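Local coordinates for microcin B17-processing protein McbC (Escherichia coli, PDB 6GRI) that acts as the oxidoreductase subunit of the microcin synthetase McbBCD, helping to convert the inactive precursor McbA into active microcin B17, at the interface of chains A and C and the interface of chains A and B. Coordinates in Å, arbitrary orientation; residue numbers count along the deposited sequence, not the author numbering. Chains: chain A/B, Microcin B17-processing protein McbC; chain C, Microcin B17-processing protein McbD.

Contact 1: the interface of chains A and C. Residues chain A 248-250; chain C 22-24.
C:Arg24 meets the backbone of A:Asn248 and A:Leu249 because its CG lies between its own backbone N and carbonyl carbon (chi1 74°), from where the chain runs extended to NE. The aliphatic stem thus lies alongside the chain A backbone, with CD 3.9 Å from the CA of A:Asn248 and CB 3.7 Å from the carbonyl O of A:Leu249. A long, flexible arginine suits this place, since its methylenes can pack on the peptide while its charged end reaches beyond it.

The link itself is made by the main chains. A:Leu249 and C:Asn23 face each other as an antiparallel beta bridge between two loop segments of the synthetase's McbC and McbD subunits. On one flank the amide N of C:Arg24 gives a hydrogen bond to the carbonyl O of A:Asn248 (3.1 Å). On the other, the amide N of A:Asp250 donates to the carbonyl O of C:Leu22 at 3.0 Å, the bond running nearly straight through its hydrogen (164°). This pair of bonds probably sets the register of the two loops and depends on main-chain atoms, whatever the central side chains are. A:Asn248 has a left-handed backbone conformation, which asparagine tolerates better than most residues.

Its side-chain amide crosses the arginine obliquely, the amide and guanidinium planes turned 44° apart. The amide O, OD1, remains 3.8 Å from NE of C:Arg24, so any attraction there is probably a loose electrostatic one. Beyond the bridge, CA of A:Asp250 packs 3.9 Å from CB of C:Arg24.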
loop_
_atom_site.group_PDB
_atom_site.type_symbol
_atom_site.label_atom_id
_atom_site.label_comp_id
_atom_site.label_asym_id
_atom_site.label_seq_id
_atom_site.Cartn_x
_atom_site.Cartn_y
_atom_site.Cartn_z
ATOM N N ASN A 248 9.162 -24.853 -10.732
ATOM C CA ASN A 248 10.176 -24.826 -9.678
ATOM C C ASN A 248 10.788 -23.444 -9.483
ATOM O O ASN A 248 12.008 -23.304 -9.337
ATOM C CB ASN A 248 11.305 -25.843 -9.953
ATOM C CG ASN A 248 10.816 -27.268 -10.003
ATOM O OD1 ASN A 248 10.143 -27.733 -9.084
ATOM N ND2 ASN A 248 11.178 -27.978 -11.066
ATOM N N LEU A 249 9.943 -22.423 -9.484
ATOM C CA LEU A 249 10.391 -21.064 -9.195
ATOM C C LEU A 249 10.135 -20.728 -7.728
ATOM O O LEU A 249 9.118 -21.122 -7.157
ATOM C CB LEU A 249 9.678 -20.077 -10.108
ATOM C CG LEU A 249 9.861 -20.349 -11.602
ATOM C CD1 LEU A 249 9.133 -19.284 -12.405
ATOM C CD2 LEU A 249 11.335 -20.410 -11.979
ATOM N N ASP A 250 11.090 -20.037 -7.118
ATOM C CA ASP A 250 10.934 -19.490 -5.782
ATOM C C ASP A 250 10.248 -18.131 -5.923
ATOM O O ASP A 250 10.805 -17.193 -6.486
ATOM C CB ASP A 250 12.300 -19.324 -5.123
ATOM C CG ASP A 250 12.216 -19.242 -3.623
ATOM O OD1 ASP A 250 11.213 -18.732 -3.068
ATOM O OD2 ASP A 250 13.166 -19.711 -2.972
ATOM N N LEU C 22 16.542 -18.241 -8.359
ATOM C CA LEU C 22 15.444 -18.665 -9.231
ATOM C C LEU C 22 14.829 -20.002 -8.785
ATOM O O LEU C 22 13.617 -20.118 -8.651
ATOM C CB LEU C 22 15.900 -18.790 -10.683
ATOM C CG LEU C 22 16.525 -17.588 -11.377
ATOM C CD1 LEU C 22 16.615 -17.841 -12.877
ATOM C CD2 LEU C 22 15.748 -16.315 -11.094
ATOM N N ASN C 23 15.681 -20.995 -8.565
ATOM C CA ASN C 23 15.281 -22.391 -8.351
ATOM C C ASN C 23 14.824 -22.580 -6.921
ATOM O O ASN C 23 15.613 -22.420 -5.999
ATOM C CB ASN C 23 16.496 -23.284 -8.647
ATOM C CG ASN C 23 16.227 -24.774 -8.470
ATOM O OD1 ASN C 23 15.208 -25.204 -7.924
ATOM N ND2 ASN C 23 17.182 -25.576 -8.934
ATOM N N ARG C 24 13.563 -22.947 -6.721
ATOM C CA ARG C 24 13.056 -23.131 -5.358
ATOM C C ARG C 24 13.723 -24.301 -4.623
ATOM O O ARG C 24 13.760 -24.291 -3.403
ATOM C CB ARG C 24 11.528 -23.275 -5.339
ATOM C CG ARG C 24 10.999 -24.604 -5.836
ATOM C CD ARG C 24 9.479 -24.627 -5.846
ATOM N NE ARG C 24 8.974 -25.998 -5.955
ATOM C CZ ARG C 24 8.951 -26.895 -4.962
ATOM N NH1 ARG C 24 9.412 -26.605 -3.744
ATOM N NH2 ARG C 24 8.460 -28.107 -5.190
#

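Contact 2: the interface of chains A and B. Residues chain A 47, 51, 54-55; chain B 10-11, 14, 200.
The ring of A:Phe55 receives the rim of the B:Phe200 ring on one face, while its edge points in plane at the peptide joining B:Glu10 to B:Val11. The two phenyl groups meet edge to face, their planes 59° apart, and CE2 of B:Phe200 comes 3.4 Å from CD1 of A:Phe55. One face of B:Phe200 is backed within its own chain by CG1 of B:Val11, which probably helps to hold that ring in position, and CB of A:Phe55 lies in plane at its edge. Over a face of the B:Tyr14 ring sits CG2 of A:Val47, 3.8 Å from the ring centroid in a CH-pi contact.

Beta-branched A:Val47 suits this place by offering two methyls. CG1 stands anti to the backbone N (chi1 -175°) and packs 3.6 Å from CZ of B:Tyr14, while CG2 also reaches B:Phe200. CZ of A:Phe55 lies 3.9 Å from CE2 of B:Tyr14, so A:Phe55 touches both B:Phe200 and B:Tyr14. Flat, rigid rings suit such a seam because each offers both a face and an edge.

At the rim, lysine and glutamate pair opposite charges while their methylenes pack. A:Lys54 and B:Glu10 cross at about a right angle, and NZ and the carboxylate OE1 form a long salt bridge of 3.7 Å. Bends at chi3 and chi4 bring CD and CE of A:Lys54 close to OE1, and CB of B:Glu10 meets CE1 of A:Phe55. The phenolic OH of B:Tyr14 comes 3.5 Å from ND1 of A:His51, a proximity rather than a bond.

The patch is part of the two-fold symmetric interface between two McbC copies in the synthetase, with a chain-exchanged twin. In the fold, chain A contributes the 3-10 helix 50-54 and the loop positions flanking it, whereas chain B supplies its N-terminal helix 8-11, the following 3-10 turn 12-14 and the residue just after helix 195-199.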
loop_
_atom_site.group_PDB
_atom_site.type_symbol
_atom_site.label_atom_id
_atom_site.label_comp_id
_atom_site.label_asym_id
_atom_site.label_seq_id
_atom_site.Cartn_x
_atom_site.Cartn_y
_atom_site.Cartn_z
ATOM N N VAL A 47 -16.989 -6.348 -16.301
ATOM C CA VAL A 47 -18.020 -5.952 -17.263
ATOM C C VAL A 47 -18.711 -7.215 -17.773
ATOM O O VAL A 47 -18.030 -8.123 -18.237
ATOM C CB VAL A 47 -17.428 -5.225 -18.499
ATOM C CG1 VAL A 47 -18.555 -4.725 -19.410
ATOM C CG2 VAL A 47 -16.506 -4.082 -18.087
ATOM N N HIS A 51 -22.174 -6.353 -22.562
ATOM C CA HIS A 51 -21.704 -4.986 -22.790
ATOM C C HIS A 51 -20.241 -4.852 -23.231
ATOM O O HIS A 51 -19.779 -3.731 -23.425
ATOM C CB HIS A 51 -21.925 -4.158 -21.520
ATOM C CG HIS A 51 -23.349 -4.138 -21.046
ATOM N ND1 HIS A 51 -23.764 -4.796 -19.907
ATOM C CD2 HIS A 51 -24.453 -3.537 -21.556
ATOM C CE1 HIS A 51 -25.059 -4.599 -19.734
ATOM N NE2 HIS A 51 -25.500 -3.837 -20.719
ATOM N N LYS A 54 -18.831 -2.944 -26.728
ATOM C CA LYS A 54 -18.786 -1.499 -26.607
ATOM C C LYS A 54 -17.376 -0.961 -26.302
ATOM O O LYS A 54 -17.046 0.138 -26.732
ATOM C CB LYS A 54 -19.752 -1.100 -25.498
ATOM C CG LYS A 54 -20.059 0.384 -25.339
ATOM C CD LYS A 54 -20.679 0.665 -23.973
ATOM C CE LYS A 54 -22.000 -0.078 -23.736
ATOM N NZ LYS A 54 -22.115 -0.649 -22.363
ATOM N N PHE A 55 -16.552 -1.726 -25.582
ATOM C CA PHE A 55 -15.208 -1.282 -25.138
ATOM C C PHE A 55 -14.013 -1.793 -25.956
ATOM O O PHE A 55 -12.889 -1.308 -25.800
ATOM C CB PHE A 55 -15.027 -1.685 -23.685
ATOM C CG PHE A 55 -16.105 -1.158 -22.797
ATOM C CD1 PHE A 55 -16.019 0.122 -22.269
ATOM C CD2 PHE A 55 -17.237 -1.912 -22.533
ATOM C CE1 PHE A 55 -17.024 0.620 -21.459
ATOM C CE2 PHE A 55 -18.250 -1.414 -21.733
ATOM C CZ PHE A 55 -18.143 -0.151 -21.191
ATOM N N GLU B 10 -18.515 5.723 -20.145
ATOM C CA GLU B 10 -18.917 4.318 -20.232
ATOM C C GLU B 10 -17.958 3.440 -19.415
ATOM O O GLU B 10 -18.400 2.542 -18.701
ATOM C CB GLU B 10 -18.926 3.833 -21.679
ATOM C CG GLU B 10 -19.897 4.533 -22.608
ATOM C CD GLU B 10 -21.347 4.131 -22.404
ATOM O OE1 GLU B 10 -21.627 2.987 -22.003
ATOM O OE2 GLU B 10 -22.230 4.972 -22.669
ATOM N N VAL B 11 -16.654 3.699 -19.538
ATOM C CA VAL B 11 -15.641 2.984 -18.770
ATOM C C VAL B 11 -15.894 3.165 -17.272
ATOM O O VAL B 11 -16.037 2.180 -16.551
ATOM C CB VAL B 11 -14.196 3.413 -19.167
ATOM C CG1 VAL B 11 -13.157 2.934 -18.153
ATOM C CG2 VAL B 11 -13.846 2.892 -20.559
ATOM N N TYR B 14 -17.875 0.971 -14.457
ATOM C CA TYR B 14 -17.414 -0.306 -13.887
ATOM C C TYR B 14 -16.191 -0.155 -12.978
ATOM O O TYR B 14 -15.555 -1.149 -12.622
ATOM C CB TYR B 14 -17.062 -1.279 -15.020
ATOM C CG TYR B 14 -18.242 -1.676 -15.866
ATOM C CD1 TYR B 14 -19.005 -2.788 -15.534
ATOM C CD2 TYR B 14 -18.600 -0.941 -17.008
ATOM C CE1 TYR B 14 -20.090 -3.156 -16.301
ATOM C CE2 TYR B 14 -19.689 -1.309 -17.779
ATOM C CZ TYR B 14 -20.431 -2.411 -17.415
ATOM O OH TYR B 14 -21.514 -2.799 -18.152
ATOM N N PHE B 200 -10.742 -1.290 -15.322
ATOM C CA PHE B 200 -12.194 -1.558 -15.215
ATOM C C PHE B 200 -12.671 -2.991 -15.475
ATOM O O PHE B 200 -13.691 -3.387 -14.933
ATOM C CB PHE B 200 -13.044 -0.539 -16.014
ATOM C CG PHE B 200 -13.152 -0.817 -17.498
ATOM C CD1 PHE B 200 -12.021 -0.889 -18.307
ATOM C CD2 PHE B 200 -14.408 -0.942 -18.097
ATOM C CE1 PHE B 200 -12.146 -1.117 -19.667
ATOM C CE2 PHE B 200 -14.534 -1.168 -19.459
ATOM C CZ PHE B 200 -13.405 -1.257 -20.247
#

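Contact 1 and contact 2 lie about 38 Å apart between the centres of their C-alpha atoms and share chain A but no residue. Contact 1 uses the loop between helix 240-246 and strand 254-263 to meet McbD, whereas contact 2 uses the region around 3-10 helix 50-54 of one McbC and helix 8-11, turn 12-14 and the end of helix 195-199 of the other, the roles being exchanged in its twin. One McbC chain can therefore hold both partners at once. Contact 1 recurs in the other half of an assembly with two McbC, two McbD and four further protein chains.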